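Local structure of DUF4348 domain-containing protein (Bacteroides fragilis, 3SBU) at residues A[58-63]-A[135-140]; A[93-98]-A[216-221]; A[170-175]-A[194-199]. The protein is of unknown function but belongs to the NTF2-like clan, whose cystatin-like alpha+beta fold is shared by many enzymes and binding proteins. All coordinates share one frame; numbering follows the deposited sequence.

Interaction 1: A[58-63]-A[135-140]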
loop_
_atom_site.group_PDB
_atom_site.type_symbol
_atom_site.label_atom_id
_atom_site.label_comp_id
_atom_site.label_asym_id
_atom_site.label_seq_id
_atom_site.Cartn_x
_atom_site.Cartn_y
_atom_site.Cartn_z
ATOM N N ARG A 58 18.015 -9.399 -34.158
ATOM C CA ARG A 58 18.776 -8.371 -33.438
ATOM C C ARG A 58 19.923 -8.923 -32.578
ATOM O O ARG A 58 20.403 -8.220 -31.690
ATOM C CB ARG A 58 17.853 -7.462 -32.576
ATOM C CG ARG A 58 16.452 -7.164 -33.141
ATOM C CD ARG A 58 16.418 -6.482 -34.503
ATOM N NE ARG A 58 16.824 -5.087 -34.400
ATOM C CZ ARG A 58 15.988 -4.058 -34.359
ATOM N NH1 ARG A 58 14.680 -4.249 -34.475
ATOM N NH2 ARG A 58 16.452 -2.830 -34.230
ATOM N N VAL A 59 20.410 -10.137 -32.884
ATOM C CA VAL A 59 21.567 -10.715 -32.196
ATOM C C VAL A 59 22.682 -10.845 -33.239
ATOM O O VAL A 59 22.458 -11.431 -34.308
ATOM C CB VAL A 59 21.260 -12.048 -31.461
ATOM C CG1 VAL A 59 22.482 -12.559 -30.701
ATOM C CG2 VAL A 59 20.083 -11.897 -30.502
ATOM N N VAL A 60 23.858 -10.244 -32.960
ATOM C CA VAL A 60 25.027 -10.319 -33.851
ATOM C C VAL A 60 25.568 -11.751 -33.768
ATOM O O VAL A 60 25.764 -12.253 -32.664
ATOM C CB VAL A 60 26.118 -9.251 -33.506
ATOM C CG1 VAL A 60 27.438 -9.535 -34.230
ATOM C CG2 VAL A 60 25.635 -7.841 -33.819
ATOM N N PHE A 61 25.751 -12.419 -34.922
ATOM C CA PHE A 61 26.264 -13.788 -34.970
ATOM C C PHE A 61 27.529 -13.888 -35.833
ATOM O O PHE A 61 27.545 -13.294 -36.915
ATOM C CB PHE A 61 25.196 -14.772 -35.487
ATOM C CG PHE A 61 24.053 -15.019 -34.529
ATOM C CD1 PHE A 61 24.266 -15.667 -33.317
ATOM C CD2 PHE A 61 22.758 -14.625 -34.849
ATOM C CE1 PHE A 61 23.208 -15.908 -32.438
ATOM C CE2 PHE A 61 21.701 -14.860 -33.967
ATOM C CZ PHE A 61 21.932 -15.512 -32.771
ATOM N N PRO A 62 28.576 -14.659 -35.416
ATOM C CA PRO A 62 28.714 -15.376 -34.124
ATOM C C PRO A 62 28.783 -14.361 -32.980
ATOM O O PRO A 62 29.448 -13.325 -33.118
ATOM C CB PRO A 62 30.008 -16.182 -34.302
ATOM C CG PRO A 62 30.809 -15.403 -35.311
ATOM C CD PRO A 62 29.796 -14.781 -36.240
ATOM N N LEU A 63 28.025 -14.611 -31.895
ATOM C CA LEU A 63 27.946 -13.688 -30.759
ATOM C C LEU A 63 29.113 -13.873 -29.797
ATOM O O LEU A 63 29.240 -14.939 -29.187
ATOM C CB LEU A 63 26.607 -13.838 -30.009
ATOM C CG LEU A 63 26.336 -12.867 -28.831
ATOM C CD1 LEU A 63 25.866 -11.486 -29.325
ATOM C CD2 LEU A 63 25.306 -13.440 -27.894
ATOM N N ALA A 135 19.024 0.986 -35.051
ATOM C CA ALA A 135 18.553 -0.368 -34.772
ATOM C C ALA A 135 19.359 -1.041 -33.631
ATOM O O ALA A 135 20.564 -1.278 -33.782
ATOM C CB ALA A 135 18.623 -1.208 -36.039
ATOM N N TRP A 136 18.680 -1.351 -32.496
ATOM C CA TRP A 136 19.303 -1.984 -31.314
ATOM C C TRP A 136 19.695 -3.431 -31.594
ATOM O O TRP A 136 18.878 -4.218 -32.082
ATOM C CB TRP A 136 18.386 -1.923 -30.092
ATOM C CG TRP A 136 18.258 -0.566 -29.477
ATOM C CD1 TRP A 136 17.211 0.303 -29.616
ATOM C CD2 TRP A 136 19.214 0.086 -28.633
ATOM N NE1 TRP A 136 17.456 1.454 -28.905
ATOM C CE2 TRP A 136 18.680 1.351 -28.294
ATOM C CE3 TRP A 136 20.480 -0.271 -28.135
ATOM C CZ2 TRP A 136 19.368 2.260 -27.477
ATOM C CZ3 TRP A 136 21.156 0.624 -27.315
ATOM C CH2 TRP A 136 20.603 1.874 -26.995
HETATM N N MSE A 137 20.965 -3.764 -31.316
HETATM C CA MSE A 137 21.544 -5.092 -31.539
HETATM C C MSE A 137 22.244 -5.623 -30.286
HETATM O O MSE A 137 22.911 -4.851 -29.597
HETATM C CB MSE A 137 22.591 -5.050 -32.682
HETATM C CG MSE A 137 22.078 -4.527 -34.022
HETATM SE SE MSE A 137 20.945 -5.773 -34.966
HETATM C CE MSE A 137 22.251 -7.142 -35.418
ATOM N N LEU A 138 22.153 -6.945 -30.030
ATOM C CA LEU A 138 22.911 -7.581 -28.954
ATOM C C LEU A 138 24.300 -7.848 -29.537
ATOM O O LEU A 138 24.421 -8.533 -30.556
ATOM C CB LEU A 138 22.228 -8.858 -28.411
ATOM C CG LEU A 138 22.998 -9.642 -27.319
ATOM C CD1 LEU A 138 23.170 -8.823 -26.057
ATOM C CD2 LEU A 138 22.308 -10.940 -26.996
ATOM N N GLU A 139 25.326 -7.233 -28.942
ATOM C CA GLU A 139 26.705 -7.288 -29.425
ATOM C C GLU A 139 27.560 -8.316 -28.710
ATOM O O GLU A 139 28.457 -8.867 -29.340
ATOM C CB GLU A 139 27.369 -5.904 -29.280
ATOM C CG GLU A 139 26.746 -4.818 -30.142
ATOM C CD GLU A 139 26.946 -4.912 -31.642
ATOM O OE1 GLU A 139 28.001 -5.420 -32.085
ATOM O OE2 GLU A 139 26.052 -4.443 -32.381
ATOM N N ALA A 140 27.336 -8.535 -27.398
ATOM C CA ALA A 140 28.119 -9.458 -26.572
ATOM C C ALA A 140 27.421 -9.772 -25.259
ATOM O O ALA A 140 26.549 -9.021 -24.811
ATOM C CB ALA A 140 29.501 -8.858 -26.272
#
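V59 and L138 run side by side and point the same way, V59 CG1 lying 4.0 Å from L138 CD2, while L63 comes across L138 at about a right angle and sets its CD1 against L138 CG. L63 CD1 also reaches the backbone, 3.5 Å from L138 O. V59 CG1 and L63 CD2 both touch the same methyl, L138 CD2. On another side of the strand, V60 crosses E139 obliquely: V60 CG2 is 3.7 Å from E139 OE2 and also meets the methyl CE of M137, a selenomethionine. The M137 chain, bent at chi2 and chi3, folds back over the R58 backbone, with SE 3.7 Å from R58 CA. R58 is bent as well, and its side chain passes close to the W136 carbonyl; M137 SE lies at the edge of the guanidinium, near its plane. R58 NH2 ends 3.2 Å from W136 N, two donors that cannot bond to each other. D38 serves both, one carboxylate oxygen making a salt bridge with R58 NH2 and the other accepting from W136 N. The backbones are joined at a single beta bridge between V59 and L138, made of two straight bonds: L138 N to R58 O at 2.7 Å and V60 N to L138 O at 3.0 Å. Loop 58-63, which contains a cis peptide before P62, links helix 52-57 to strand 65-67 while pairing briefly with strand 136-143. On its other edge that strand is hydrogen-bonded to 128-131 through M137 and E139, and F44 and F48 of helix 41-50 pack on R58, F48 also on V59.

Interaction 2: A[93-98]-A[216-221]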
loop_
_atom_site.group_PDB
_atom_site.type_symbol
_atom_site.label_atom_id
_atom_site.label_comp_id
_atom_site.label_asym_id
_atom_site.label_seq_id
_atom_site.Cartn_x
_atom_site.Cartn_y
_atom_site.Cartn_z
ATOM N N LEU A 93 16.120 -1.956 -10.963
ATOM C CA LEU A 93 17.148 -1.024 -11.419
ATOM C C LEU A 93 17.934 -0.596 -10.199
ATOM O O LEU A 93 17.357 -0.498 -9.123
ATOM C CB LEU A 93 16.575 0.214 -12.142
ATOM C CG LEU A 93 15.755 0.024 -13.421
ATOM C CD1 LEU A 93 15.196 1.378 -13.895
ATOM C CD2 LEU A 93 16.590 -0.598 -14.530
ATOM N N LEU A 94 19.246 -0.364 -10.348
ATOM C CA LEU A 94 20.096 0.038 -9.242
ATOM C C LEU A 94 20.824 1.311 -9.543
ATOM O O LEU A 94 21.332 1.496 -10.650
ATOM C CB LEU A 94 21.123 -1.059 -8.905
ATOM C CG LEU A 94 20.615 -2.134 -7.957
ATOM C CD1 LEU A 94 21.414 -3.406 -8.132
ATOM C CD2 LEU A 94 20.673 -1.652 -6.505
ATOM N N PHE A 95 20.917 2.174 -8.535
ATOM C CA PHE A 95 21.597 3.468 -8.609
ATOM C C PHE A 95 22.387 3.681 -7.319
ATOM O O PHE A 95 22.083 3.052 -6.319
ATOM C CB PHE A 95 20.535 4.622 -8.788
ATOM C CG PHE A 95 19.582 4.435 -9.943
ATOM C CD1 PHE A 95 18.395 3.712 -9.784
ATOM C CD2 PHE A 95 19.885 4.946 -11.196
ATOM C CE1 PHE A 95 17.528 3.493 -10.867
ATOM C CE2 PHE A 95 19.026 4.725 -12.287
ATOM C CZ PHE A 95 17.849 3.997 -12.115
ATOM N N ASP A 96 23.327 4.619 -7.333
ATOM C CA ASP A 96 24.113 5.051 -6.176
ATOM C C ASP A 96 23.635 6.402 -5.671
ATOM O O ASP A 96 23.938 6.778 -4.535
ATOM C CB ASP A 96 25.597 5.235 -6.585
ATOM C CG ASP A 96 26.338 3.968 -6.900
ATOM O OD1 ASP A 96 25.723 2.877 -6.803
ATOM O OD2 ASP A 96 27.526 4.056 -7.248
ATOM N N ARG A 97 23.010 7.185 -6.572
ATOM C CA ARG A 97 22.569 8.567 -6.351
ATOM C C ARG A 97 21.230 8.783 -7.016
ATOM O O ARG A 97 21.042 8.338 -8.139
ATOM C CB ARG A 97 23.598 9.524 -6.973
ATOM C CG ARG A 97 25.045 9.238 -6.635
ATOM C CD ARG A 97 25.980 10.202 -7.309
ATOM N NE ARG A 97 26.156 9.880 -8.724
ATOM C CZ ARG A 97 27.236 10.216 -9.415
ATOM N NH1 ARG A 97 28.222 10.900 -8.835
ATOM N NH2 ARG A 97 27.346 9.876 -10.688
ATOM N N GLU A 98 20.334 9.530 -6.368
ATOM C CA GLU A 98 18.974 9.767 -6.823
ATOM C C GLU A 98 18.952 10.469 -8.175
ATOM O O GLU A 98 18.117 10.126 -9.015
ATOM C CB GLU A 98 18.203 10.598 -5.774
ATOM C CG GLU A 98 16.733 10.760 -6.122
ATOM C CD GLU A 98 15.930 11.621 -5.168
ATOM O OE1 GLU A 98 16.512 12.146 -4.195
ATOM O OE2 GLU A 98 14.713 11.770 -5.399
ATOM N N TYR A 216 21.962 2.611 -17.842
ATOM C CA TYR A 216 21.687 3.778 -18.655
ATOM C C TYR A 216 22.854 4.790 -18.538
ATOM O O TYR A 216 22.718 5.928 -18.992
ATOM C CB TYR A 216 20.365 4.435 -18.205
ATOM C CG TYR A 216 19.139 3.548 -18.288
ATOM C CD1 TYR A 216 18.425 3.424 -19.476
ATOM C CD2 TYR A 216 18.605 2.955 -17.144
ATOM C CE1 TYR A 216 17.248 2.676 -19.538
ATOM C CE2 TYR A 216 17.437 2.192 -17.197
ATOM C CZ TYR A 216 16.762 2.061 -18.393
ATOM O OH TYR A 216 15.610 1.320 -18.416
ATOM N N GLY A 217 23.955 4.375 -17.895
ATOM C CA GLY A 217 25.099 5.238 -17.605
ATOM C C GLY A 217 25.179 5.704 -16.146
ATOM O O GLY A 217 26.049 6.502 -15.807
ATOM N N GLN A 218 24.298 5.198 -15.256
ATOM C CA GLN A 218 24.336 5.564 -13.843
ATOM C C GLN A 218 25.563 4.978 -13.148
ATOM O O GLN A 218 25.955 3.865 -13.434
ATOM C CB GLN A 218 23.044 5.150 -13.082
ATOM C CG GLN A 218 22.840 3.623 -12.857
ATOM C CD GLN A 218 22.057 2.989 -13.974
ATOM O OE1 GLN A 218 22.111 3.401 -15.144
ATOM N NE2 GLN A 218 21.345 1.921 -13.635
ATOM N N GLN A 219 26.118 5.718 -12.202
ATOM C CA GLN A 219 27.256 5.278 -11.396
ATOM C C GLN A 219 26.890 4.007 -10.647
ATOM O O GLN A 219 25.784 3.884 -10.067
ATOM C CB GLN A 219 27.670 6.378 -10.404
ATOM C CG GLN A 219 28.914 6.012 -9.583
ATOM C CD GLN A 219 29.096 7.015 -8.497
ATOM O OE1 GLN A 219 29.724 8.066 -8.692
ATOM N NE2 GLN A 219 28.581 6.688 -7.320
ATOM N N ASN A 220 27.814 3.061 -10.731
ATOM C CA ASN A 220 27.734 1.767 -10.073
ATOM C C ASN A 220 29.091 1.521 -9.446
ATOM O O ASN A 220 29.936 0.839 -10.024
ATOM C CB ASN A 220 27.348 0.697 -11.097
ATOM C CG ASN A 220 27.076 -0.663 -10.525
ATOM O OD1 ASN A 220 26.952 -1.635 -11.266
ATOM N ND2 ASN A 220 26.920 -0.766 -9.215
ATOM N N ASP A 221 29.330 2.160 -8.299
ATOM C CA ASP A 221 30.617 2.081 -7.595
ATOM C C ASP A 221 30.442 1.196 -6.367
ATOM O O ASP A 221 29.538 1.442 -5.572
ATOM C CB ASP A 221 31.075 3.510 -7.251
ATOM C CG ASP A 221 32.252 3.710 -6.297
ATOM O OD1 ASP A 221 32.936 2.712 -5.966
ATOM O OD2 ASP A 221 32.476 4.873 -5.862
HETATM O O HOH W 1 23.875 5.775 -9.837
HETATM O O HOH W 2 26.555 8.675 -13.499
#
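D96 OD2 is gripped by two donors from loop 216-221, both 2.8 Å away: OD2 offers its syn lone pair, on the side of the other carboxylate oxygen, to D221 N and its anti one to Q219 NE2. The second bond is nearly in the amide plane of Q219, although carboxylate and amide are turned 58° apart. OD1 makes a salt bridge with K227, so the buried carboxylate is held at both oxygens, which would be expected to favour its charged form. A water bridges D96 N and Q219 O. Q218 reaches the strand backbone, NE2 donating to L94 O at 3.0 Å and also bonding I214 O, while its OE1 accepts from Y216 N within the loop. Q218 CG sits in the crowded position between backbone N and carbonyl carbon (chi1 70°), and the chain bends at chi2, which places CD; NE2 then meets L94 O. These bonds fasten the end of strand 93-95 to the connection between strands 212-215 and 226-230, and thereby join two sheets of the NTF2-like domain: 212-215 is an outer strand of the six-stranded mixed sheet, whereas 93-95 pairs antiparallel with 226-230. Outside the polar centre, the R97 guanidinium lies across the Q219 amide, with OE1 3.1 Å above one face and offset toward its rim; its NE pairs with D100. F95 CD2 packs on Q218 CG at 3.6 Å, ring and amide planes 22° apart. Farthest along, L93 CD2 touches the edge of the Y216 ring at CE2, 4.0 Å away, while Y216 OH bonds D42.

Interaction 3: A[170-175]-A[194-199]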
loop_
_atom_site.group_PDB
_atom_site.type_symbol
_atom_site.label_atom_id
_atom_site.label_comp_id
_atom_site.label_asym_id
_atom_site.label_seq_id
_atom_site.Cartn_x
_atom_site.Cartn_y
_atom_site.Cartn_z
ATOM N N ARG A 170 16.361 -5.989 11.701
ATOM C CA ARG A 170 17.518 -5.369 12.345
ATOM C C ARG A 170 18.241 -4.375 11.397
ATOM O O ARG A 170 19.119 -3.637 11.850
ATOM C CB ARG A 170 18.520 -6.447 12.824
ATOM C CG ARG A 170 17.968 -7.454 13.819
ATOM C CD ARG A 170 19.095 -8.180 14.523
ATOM N NE ARG A 170 18.628 -9.434 15.118
ATOM C CZ ARG A 170 19.295 -10.580 15.074
ATOM N NH1 ARG A 170 20.446 -10.661 14.415
ATOM N NH2 ARG A 170 18.800 -11.663 15.653
ATOM N N ARG A 171 17.893 -4.378 10.087
ATOM C CA ARG A 171 18.548 -3.539 9.081
ATOM C C ARG A 171 17.590 -2.510 8.432
ATOM O O ARG A 171 17.716 -2.189 7.249
ATOM C CB ARG A 171 19.215 -4.438 8.025
ATOM C CG ARG A 171 20.332 -5.338 8.592
ATOM C CD ARG A 171 21.469 -4.521 9.204
ATOM N NE ARG A 171 22.666 -5.334 9.400
ATOM C CZ ARG A 171 23.622 -5.495 8.491
ATOM N NH1 ARG A 171 23.542 -4.885 7.316
ATOM N NH2 ARG A 171 24.668 -6.259 8.754
ATOM N N ILE A 172 16.655 -1.971 9.238
ATOM C CA ILE A 172 15.700 -0.936 8.823
ATOM C C ILE A 172 15.802 0.198 9.824
ATOM O O ILE A 172 15.692 -0.041 11.023
ATOM C CB ILE A 172 14.238 -1.461 8.676
ATOM C CG1 ILE A 172 14.148 -2.476 7.522
ATOM C CG2 ILE A 172 13.235 -0.285 8.467
ATOM C CD1 ILE A 172 12.986 -3.300 7.554
ATOM N N ARG A 173 16.010 1.434 9.326
ATOM C CA ARG A 173 16.092 2.606 10.183
ATOM C C ARG A 173 14.724 2.841 10.822
ATOM O O ARG A 173 13.694 2.656 10.169
ATOM C CB ARG A 173 16.562 3.837 9.395
ATOM C CG ARG A 173 16.903 5.033 10.300
ATOM C CD ARG A 173 17.052 6.361 9.550
ATOM N NE ARG A 173 15.779 7.078 9.328
ATOM C CZ ARG A 173 15.291 8.045 10.118
ATOM N NH1 ARG A 173 15.957 8.429 11.202
ATOM N NH2 ARG A 173 14.120 8.611 9.842
ATOM N N GLN A 174 14.709 3.151 12.114
ATOM C CA GLN A 174 13.453 3.359 12.796
ATOM C C GLN A 174 13.349 4.792 13.314
ATOM O O GLN A 174 14.191 5.228 14.093
ATOM C CB GLN A 174 13.236 2.316 13.899
ATOM C CG GLN A 174 12.589 1.033 13.360
ATOM C CD GLN A 174 11.248 1.316 12.693
ATOM O OE1 GLN A 174 10.288 1.766 13.343
ATOM N NE2 GLN A 174 11.176 1.133 11.371
ATOM N N PRO A 175 12.332 5.556 12.857
ATOM C CA PRO A 175 11.285 5.164 11.893
ATOM C C PRO A 175 11.790 5.210 10.440
ATOM O O PRO A 175 12.765 5.894 10.128
ATOM C CB PRO A 175 10.183 6.191 12.156
ATOM C CG PRO A 175 10.927 7.426 12.555
ATOM C CD PRO A 175 12.138 6.944 13.323
ATOM N N LEU A 194 7.067 4.889 8.658
ATOM C CA LEU A 194 6.557 3.533 8.923
ATOM C C LEU A 194 7.320 2.914 10.075
ATOM O O LEU A 194 8.546 3.030 10.099
ATOM C CB LEU A 194 6.701 2.571 7.718
ATOM C CG LEU A 194 6.039 2.903 6.392
ATOM C CD1 LEU A 194 6.517 1.955 5.329
ATOM C CD2 LEU A 194 4.511 2.819 6.469
ATOM N N ASP A 195 6.625 2.204 10.976
ATOM C CA ASP A 195 7.268 1.427 12.033
ATOM C C ASP A 195 7.548 0.043 11.429
ATOM O O ASP A 195 7.193 -0.175 10.263
ATOM C CB ASP A 195 6.453 1.381 13.345
ATOM C CG ASP A 195 5.073 0.727 13.293
ATOM O OD1 ASP A 195 4.830 -0.085 12.373
ATOM O OD2 ASP A 195 4.263 0.980 14.210
ATOM N N LEU A 196 8.189 -0.870 12.187
ATOM C CA LEU A 196 8.558 -2.183 11.657
ATOM C C LEU A 196 7.332 -3.020 11.254
ATOM O O LEU A 196 7.384 -3.671 10.209
ATOM C CB LEU A 196 9.473 -2.969 12.615
ATOM C CG LEU A 196 10.881 -2.379 12.869
ATOM C CD1 LEU A 196 11.666 -3.246 13.833
ATOM C CD2 LEU A 196 11.685 -2.218 11.579
ATOM N N ASN A 197 6.238 -2.972 12.023
ATOM C CA ASN A 197 5.011 -3.705 11.683
ATOM C C ASN A 197 4.368 -3.152 10.403
ATOM O O ASN A 197 3.859 -3.931 9.599
ATOM C CB ASN A 197 4.007 -3.668 12.842
ATOM C CG ASN A 197 4.446 -4.475 14.048
ATOM O OD1 ASN A 197 5.141 -5.498 13.948
ATOM N ND2 ASN A 197 4.040 -4.024 15.222
ATOM N N GLN A 198 4.428 -1.818 10.197
ATOM C CA GLN A 198 3.870 -1.194 9.012
ATOM C C GLN A 198 4.730 -1.527 7.792
ATOM O O GLN A 198 4.187 -1.724 6.709
ATOM C CB GLN A 198 3.731 0.318 9.188
ATOM C CG GLN A 198 2.663 0.729 10.199
ATOM C CD GLN A 198 2.756 2.213 10.484
ATOM O OE1 GLN A 198 3.813 2.756 10.827
ATOM N NE2 GLN A 198 1.702 2.929 10.215
ATOM N N TRP A 199 6.051 -1.626 7.961
ATOM C CA TRP A 199 6.935 -1.995 6.850
ATOM C C TRP A 199 6.597 -3.430 6.370
ATOM O O TRP A 199 6.538 -3.674 5.164
ATOM C CB TRP A 199 8.417 -1.866 7.222
ATOM C CG TRP A 199 9.315 -2.757 6.404
ATOM C CD1 TRP A 199 9.814 -3.971 6.768
ATOM C CD2 TRP A 199 9.725 -2.546 5.042
ATOM N NE1 TRP A 199 10.545 -4.511 5.734
ATOM C CE2 TRP A 199 10.510 -3.658 4.664
ATOM C CE3 TRP A 199 9.462 -1.546 4.085
ATOM C CZ2 TRP A 199 11.082 -3.775 3.384
ATOM C CZ3 TRP A 199 10.028 -1.661 2.823
ATOM C CH2 TRP A 199 10.833 -2.759 2.483
#
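The indole of W199 receives I172 over one face: I172 CD1 stands 3.5 Å from the centroid of the five-membered ring and 26° off its normal, a CH-pi contact nearest W199 CD1 and W199 NE1, each 3.3 Å from I172 CD1. F256 meets the indole edge-to-face, and NE1 donates to Q168. W199 lies in the first turn of helix 196-201, whose N-terminus is closed by a capping box: Q198 N donates to D195 OD1 at 2.8 Å, and D195 N donates back to Q198 OE1. The contact thus joins the start of this helix to loop 170-175, which leads from helix 165-170 through a cis peptide before P175 into strand 176-182, the antiparallel partner of 189-194. Beside I172, L196 slides past in the opposite direction; in the conformer given, of two deposited, L196 CD2 lies 3.9 Å from I172 CB and against the amide of Q174, which lies aslant of L196. The second subunit comes in here too, packing P145 on L194 and bonding Q198 NE2 through its I146 carbonyl. Q174, bent at chi2, turns its amide toward the residues just before the helix: NE2 makes a weak, long hydrogen bond to L194 O at 3.5 Å, and OE1 rests 3.3 Å from D195 CA.

All three contacts belong to the DUF4348 region of the chain. Interactions 1 and 3 are on opposite sides of the chain's centre, their own centres about 45 Å apart; interaction 2 sits between them, about 25 Å centre to centre from each. None touches another: nearest atoms are about 8 Å apart for 1 and 2, and about 13 Å for 2 and 3. Along the chain, segments of 1 and 2 alternate, whereas 170-175 and 194-199 both fall between the segments of interaction 2. Only interaction 3 meets the second subunit. No active site is known; glycerol, probably from crystallisation, lies near A140 in interaction 1 and is hydrogen-bonded by N220 in interaction 2.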